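Local coordinates for maternal effect protein oskar (Drosophila melanogaster, PDB 5A4A) that serves as the germline inducer of the fly, its SGNH hydrolase-like OSK domain binding RNA, at residues D24-L36 and L52-A66. Sequence-based numbering, arbitrary orientation.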
loop_
_atom_site.group_PDB
_atom_site.type_symbol
_atom_site.label_atom_id
_atom_site.label_comp_id
_atom_site.label_asym_id
_atom_site.label_seq_id
_atom_site.Cartn_x
_atom_site.Cartn_y
_atom_site.Cartn_z
ATOM N N ASP A 24 -15.719 -4.505 1.067
ATOM C CA ASP A 24 -16.143 -4.222 -0.303
ATOM C C ASP A 24 -15.328 -3.133 -1.016
ATOM O O ASP A 24 -15.626 -2.802 -2.156
ATOM C CB ASP A 24 -17.656 -3.945 -0.401
ATOM C CG ASP A 24 -18.503 -5.118 0.073
ATOM O OD1 ASP A 24 -18.182 -6.276 -0.274
ATOM O OD2 ASP A 24 -19.497 -4.877 0.796
ATOM N N PHE A 25 -14.299 -2.596 -0.360
ATOM C CA PHE A 25 -13.345 -1.712 -1.032
ATOM C C PHE A 25 -12.152 -2.511 -1.554
ATOM O O PHE A 25 -11.506 -3.217 -0.784
ATOM C CB PHE A 25 -12.778 -0.680 -0.059
ATOM C CG PHE A 25 -13.794 0.294 0.489
ATOM C CD1 PHE A 25 -14.127 1.447 -0.208
ATOM C CD2 PHE A 25 -14.377 0.075 1.723
ATOM C CE1 PHE A 25 -15.045 2.348 0.311
ATOM C CE2 PHE A 25 -15.296 0.973 2.245
ATOM C CZ PHE A 25 -15.626 2.105 1.538
ATOM N N PRO A 26 -11.821 -2.378 -2.850
ATOM C CA PRO A 26 -10.552 -2.977 -3.284
ATOM C C PRO A 26 -9.392 -2.343 -2.517
ATOM O O PRO A 26 -9.460 -1.159 -2.187
ATOM C CB PRO A 26 -10.465 -2.583 -4.765
ATOM C CG PRO A 26 -11.894 -2.329 -5.182
ATOM C CD PRO A 26 -12.535 -1.713 -3.956
ATOM N N LEU A 27 -8.373 -3.138 -2.213
ATOM C CA LEU A 27 -7.160 -2.661 -1.564
ATOM C C LEU A 27 -6.060 -2.568 -2.590
ATOM O O LEU A 27 -5.828 -3.520 -3.340
ATOM C CB LEU A 27 -6.711 -3.644 -0.490
ATOM C CG LEU A 27 -7.581 -3.743 0.750
ATOM C CD1 LEU A 27 -7.119 -4.916 1.590
ATOM C CD2 LEU A 27 -7.476 -2.445 1.538
ATOM N N MET A 28 -5.356 -1.442 -2.606
ATOM C CA MET A 28 -4.174 -1.331 -3.460
ATOM C C MET A 28 -2.953 -1.054 -2.604
ATOM O O MET A 28 -2.969 -0.162 -1.774
ATOM C CB MET A 28 -4.339 -0.222 -4.500
ATOM C CG MET A 28 -3.097 -0.067 -5.381
ATOM S SD MET A 28 -3.408 0.836 -6.911
ATOM C CE MET A 28 -3.665 2.512 -6.320
ATOM N N GLY A 29 -1.893 -1.823 -2.789
ATOM C CA GLY A 29 -0.725 -1.628 -1.951
ATOM C C GLY A 29 0.364 -2.623 -2.275
ATOM O O GLY A 29 0.303 -3.283 -3.292
ATOM N N ASP A 30 1.348 -2.714 -1.388
ATOM C CA ASP A 30 2.504 -3.595 -1.575
ATOM C C ASP A 30 2.445 -4.797 -0.617
ATOM O O ASP A 30 1.359 -5.196 -0.206
ATOM C CB ASP A 30 3.798 -2.774 -1.437
ATOM C CG ASP A 30 3.855 -1.982 -0.145
ATOM O OD1 ASP A 30 3.509 -2.543 0.916
ATOM O OD2 ASP A 30 4.250 -0.793 -0.182
ATOM N N ASP A 31 3.590 -5.389 -0.260
ATOM C CA ASP A 31 3.574 -6.548 0.639
ATOM C C ASP A 31 2.884 -6.323 1.968
ATOM O O ASP A 31 2.340 -7.270 2.527
ATOM C CB ASP A 31 4.977 -7.071 0.937
ATOM C CG ASP A 31 5.514 -7.960 -0.160
ATOM O OD1 ASP A 31 5.056 -9.129 -0.264
ATOM O OD2 ASP A 31 6.405 -7.492 -0.900
ATOM N N PHE A 32 2.916 -5.097 2.495
ATOM C CA PHE A 32 2.309 -4.869 3.812
ATOM C C PHE A 32 0.799 -5.081 3.806
ATOM O O PHE A 32 0.269 -5.821 4.629
ATOM C CB PHE A 32 2.675 -3.499 4.389
ATOM C CG PHE A 32 4.131 -3.362 4.715
ATOM C CD1 PHE A 32 4.688 -4.067 5.777
ATOM C CD2 PHE A 32 4.945 -2.543 3.957
ATOM C CE1 PHE A 32 6.031 -3.950 6.076
ATOM C CE2 PHE A 32 6.294 -2.421 4.255
ATOM C CZ PHE A 32 6.837 -3.137 5.310
ATOM N N MET A 33 0.105 -4.439 2.877
ATOM C CA MET A 33 -1.324 -4.672 2.748
ATOM C C MET A 33 -1.637 -6.059 2.178
ATOM O O MET A 33 -2.636 -6.660 2.556
ATOM C CB MET A 33 -1.995 -3.560 1.939
ATOM C CG MET A 33 -2.100 -2.236 2.694
ATOM S SD MET A 33 -3.080 -2.423 4.188
ATOM C CE MET A 33 -4.524 -3.176 3.473
ATOM N N LEU A 34 -0.777 -6.575 1.298
ATOM C CA LEU A 34 -0.934 -7.943 0.802
ATOM C C LEU A 34 -0.975 -8.927 1.975
ATOM O O LEU A 34 -1.856 -9.785 2.052
ATOM C CB LEU A 34 0.193 -8.308 -0.164
ATOM C CG LEU A 34 0.126 -9.705 -0.807
ATOM C CD1 LEU A 34 -1.209 -9.900 -1.501
ATOM C CD2 LEU A 34 1.260 -9.908 -1.802
ATOM N N TYR A 35 -0.030 -8.786 2.902
ATOM C CA TYR A 35 0.030 -9.681 4.049
ATOM C C TYR A 35 -1.141 -9.487 5.006
ATOM O O TYR A 35 -1.703 -10.462 5.511
ATOM C CB TYR A 35 1.355 -9.511 4.791
ATOM C CG TYR A 35 1.594 -10.502 5.913
ATOM C CD1 TYR A 35 1.593 -11.880 5.678
ATOM C CD2 TYR A 35 1.863 -10.053 7.201
ATOM C CE1 TYR A 35 1.828 -12.770 6.706
ATOM C CE2 TYR A 35 2.099 -10.929 8.226
ATOM C CZ TYR A 35 2.091 -12.290 7.978
ATOM O OH TYR A 35 2.336 -13.150 9.021
ATOM N N LEU A 36 -1.492 -8.231 5.265
ATOM C CA LEU A 36 -2.687 -7.926 6.042
ATOM C C LEU A 36 -3.890 -8.656 5.465
ATOM O O LEU A 36 -4.641 -9.297 6.195
ATOM C CB LEU A 36 -2.957 -6.422 6.071
ATOM C CG LEU A 36 -4.191 -6.048 6.900
ATOM C CD1 LEU A 36 -3.968 -6.491 8.320
ATOM C CD2 LEU A 36 -4.459 -4.556 6.858
ATOM N N LEU A 52 4.312 -12.238 -5.987
ATOM C CA LEU A 52 3.123 -12.504 -5.203
ATOM C C LEU A 52 2.194 -11.302 -5.286
ATOM O O LEU A 52 2.629 -10.159 -5.121
ATOM C CB LEU A 52 3.513 -12.686 -3.745
ATOM C CG LEU A 52 2.735 -13.665 -2.885
ATOM C CD1 LEU A 52 2.831 -15.064 -3.499
ATOM C CD2 LEU A 52 3.319 -13.651 -1.495
ATOM N N GLN A 53 0.916 -11.561 -5.529
ATOM C CA GLN A 53 -0.060 -10.477 -5.561
ATOM C C GLN A 53 -1.465 -11.017 -5.392
ATOM O O GLN A 53 -1.708 -12.208 -5.579
ATOM C CB GLN A 53 0.050 -9.704 -6.874
ATOM C CG GLN A 53 -0.115 -10.569 -8.130
ATOM C CD GLN A 53 0.487 -9.903 -9.353
ATOM O OE1 GLN A 53 -0.182 -9.129 -10.049
ATOM N NE2 GLN A 53 1.767 -10.177 -9.606
ATOM N N SER A 54 -2.387 -10.126 -5.041
ATOM C CA SER A 54 -3.793 -10.460 -4.907
ATOM C C SER A 54 -4.520 -9.180 -5.240
ATOM O O SER A 54 -4.436 -8.227 -4.484
ATOM C CB SER A 54 -4.127 -10.856 -3.469
ATOM O OG SER A 54 -5.498 -11.189 -3.338
ATOM N N GLY A 55 -5.198 -9.148 -6.380
ATOM C CA GLY A 55 -5.840 -7.926 -6.833
ATOM C C GLY A 55 -4.827 -6.810 -7.027
ATOM O O GLY A 55 -3.799 -6.998 -7.684
ATOM N N LEU A 56 -5.121 -5.642 -6.454
ATOM C CA LEU A 56 -4.245 -4.483 -6.581
ATOM C C LEU A 56 -3.170 -4.421 -5.489
ATOM O O LEU A 56 -2.454 -3.427 -5.373
ATOM C CB LEU A 56 -5.080 -3.189 -6.595
ATOM C CG LEU A 56 -6.192 -3.162 -7.647
ATOM C CD1 LEU A 56 -7.024 -1.882 -7.516
ATOM C CD2 LEU A 56 -5.626 -3.276 -9.052
ATOM N N CYS A 57 -3.051 -5.481 -4.692
ATOM C CA CYS A 57 -1.934 -5.617 -3.759
ATOM C C CYS A 57 -0.847 -6.480 -4.377
ATOM O O CYS A 57 -1.057 -7.665 -4.593
ATOM C CB CYS A 57 -2.391 -6.252 -2.437
ATOM S SG CYS A 57 -3.408 -5.119 -1.442
ATOM N N VAL A 58 0.308 -5.880 -4.654
ATOM C CA VAL A 58 1.390 -6.557 -5.371
ATOM C C VAL A 58 2.720 -6.371 -4.639
ATOM O O VAL A 58 3.083 -5.246 -4.291
ATOM C CB VAL A 58 1.544 -5.960 -6.799
ATOM C CG1 VAL A 58 2.631 -6.705 -7.595
ATOM C CG2 VAL A 58 0.196 -5.965 -7.557
ATOM N N SER A 59 3.455 -7.461 -4.415
ATOM C CA SER A 59 4.791 -7.347 -3.847
ATOM C C SER A 59 5.668 -6.442 -4.715
ATOM O O SER A 59 5.738 -6.616 -5.932
ATOM C CB SER A 59 5.453 -8.727 -3.725
ATOM O OG SER A 59 6.768 -8.589 -3.202
ATOM N N GLY A 60 6.325 -5.471 -4.087
ATOM C CA GLY A 60 7.203 -4.566 -4.810
ATOM C C GLY A 60 6.507 -3.449 -5.572
ATOM O O GLY A 60 7.144 -2.773 -6.388
ATOM N N LEU A 61 5.215 -3.238 -5.318
ATOM C CA LEU A 61 4.473 -2.189 -6.023
ATOM C C LEU A 61 4.908 -0.796 -5.566
ATOM O O LEU A 61 4.714 -0.419 -4.413
ATOM C CB LEU A 61 2.958 -2.342 -5.820
ATOM C CG LEU A 61 2.056 -1.597 -6.815
ATOM C CD1 LEU A 61 2.111 -2.248 -8.210
ATOM C CD2 LEU A 61 0.623 -1.514 -6.306
ATOM N N THR A 62 5.499 -0.032 -6.476
ATOM C CA THR A 62 5.836 1.349 -6.182
ATOM C C THR A 62 4.658 2.234 -6.581
ATOM O O THR A 62 3.658 1.756 -7.132
ATOM C CB THR A 62 7.054 1.802 -6.989
ATOM O OG1 THR A 62 6.763 1.630 -8.379
ATOM C CG2 THR A 62 8.299 0.964 -6.623
ATOM N N ILE A 63 4.795 3.531 -6.333
ATOM C CA ILE A 63 3.782 4.483 -6.757
ATOM C C ILE A 63 3.626 4.418 -8.279
ATOM O O ILE A 63 2.508 4.335 -8.782
ATOM C CB ILE A 63 4.123 5.910 -6.302
ATOM C CG1 ILE A 63 4.043 6.012 -4.777
ATOM C CG2 ILE A 63 3.167 6.917 -6.919
ATOM C CD1 ILE A 63 4.811 7.203 -4.206
ATOM N N ASN A 64 4.741 4.427 -9.006
ATOM C CA ASN A 64 4.695 4.252 -10.462
ATOM C C ASN A 64 4.134 2.894 -10.875
ATOM O O ASN A 64 3.393 2.791 -11.856
ATOM C CB ASN A 64 6.071 4.493 -11.091
ATOM C CG ASN A 64 6.385 5.966 -11.228
ATOM O OD1 ASN A 64 5.554 6.814 -10.907
ATOM N ND2 ASN A 64 7.591 6.282 -11.701
ATOM N N GLY A 65 4.472 1.853 -10.118
ATOM C CA GLY A 65 3.881 0.545 -10.344
ATOM C C GLY A 65 2.365 0.586 -10.226
ATOM O O GLY A 65 1.658 -0.060 -11.003
ATOM N N ALA A 66 1.871 1.345 -9.248
ATOM C CA ALA A 66 0.436 1.469 -9.023
ATOM C C ALA A 66 -0.210 2.220 -10.185
ATOM O O ALA A 66 -1.286 1.851 -10.659
ATOM C CB ALA A 66 0.153 2.171 -7.689
HETATM O O HOH W 1 -7.342 -5.375 -4.701
HETATM O O HOH W 2 4.870 1.025 -2.090
HETATM O O HOH W 3 6.324 -4.910 -1.288
#
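The carboxylate of D31 meets S59 at one edge: S59 OG donates to the syn side of D31 OD2 over 2.6 Å, 19° out of the carboxylate plane. A water also donates to D31 OD2 and accepts from the D31 and G60 amides, while S59 OG is hydrogen-bonded to G182 as well. With an alanine here, the S59 hydroxyl and the bridging water would probably lose their shared acceptor. The neighbouring carboxylate divides its oxygens: as the N-cap of helix 31-40, D30 accepts from F32 N through OD1 at 3.1 Å, and through a second water OD2 reaches L61 O. Just before it in the chain, strand 25-29 pairs in parallel with both 56-58 and 80-84 in the SGNH hydrolase-like fold. G29 N donates to L56 O, from above the carbonyl plane, and G29 O accepts from V58 N at 2.9 Å. Glycine suits this place, since a CB would crowd M33 CB. On one face, M28, its CG anti to the backbone N (chi1 179°), crosses L56 and brings SD 3.9 Å from A66 CB. On the other, compact C57 sets SG by L27 CB and M33 CB, while branched L34 lays CD1 against S54 CB (3.6 Å) and C57 CB, and CD2 against L52.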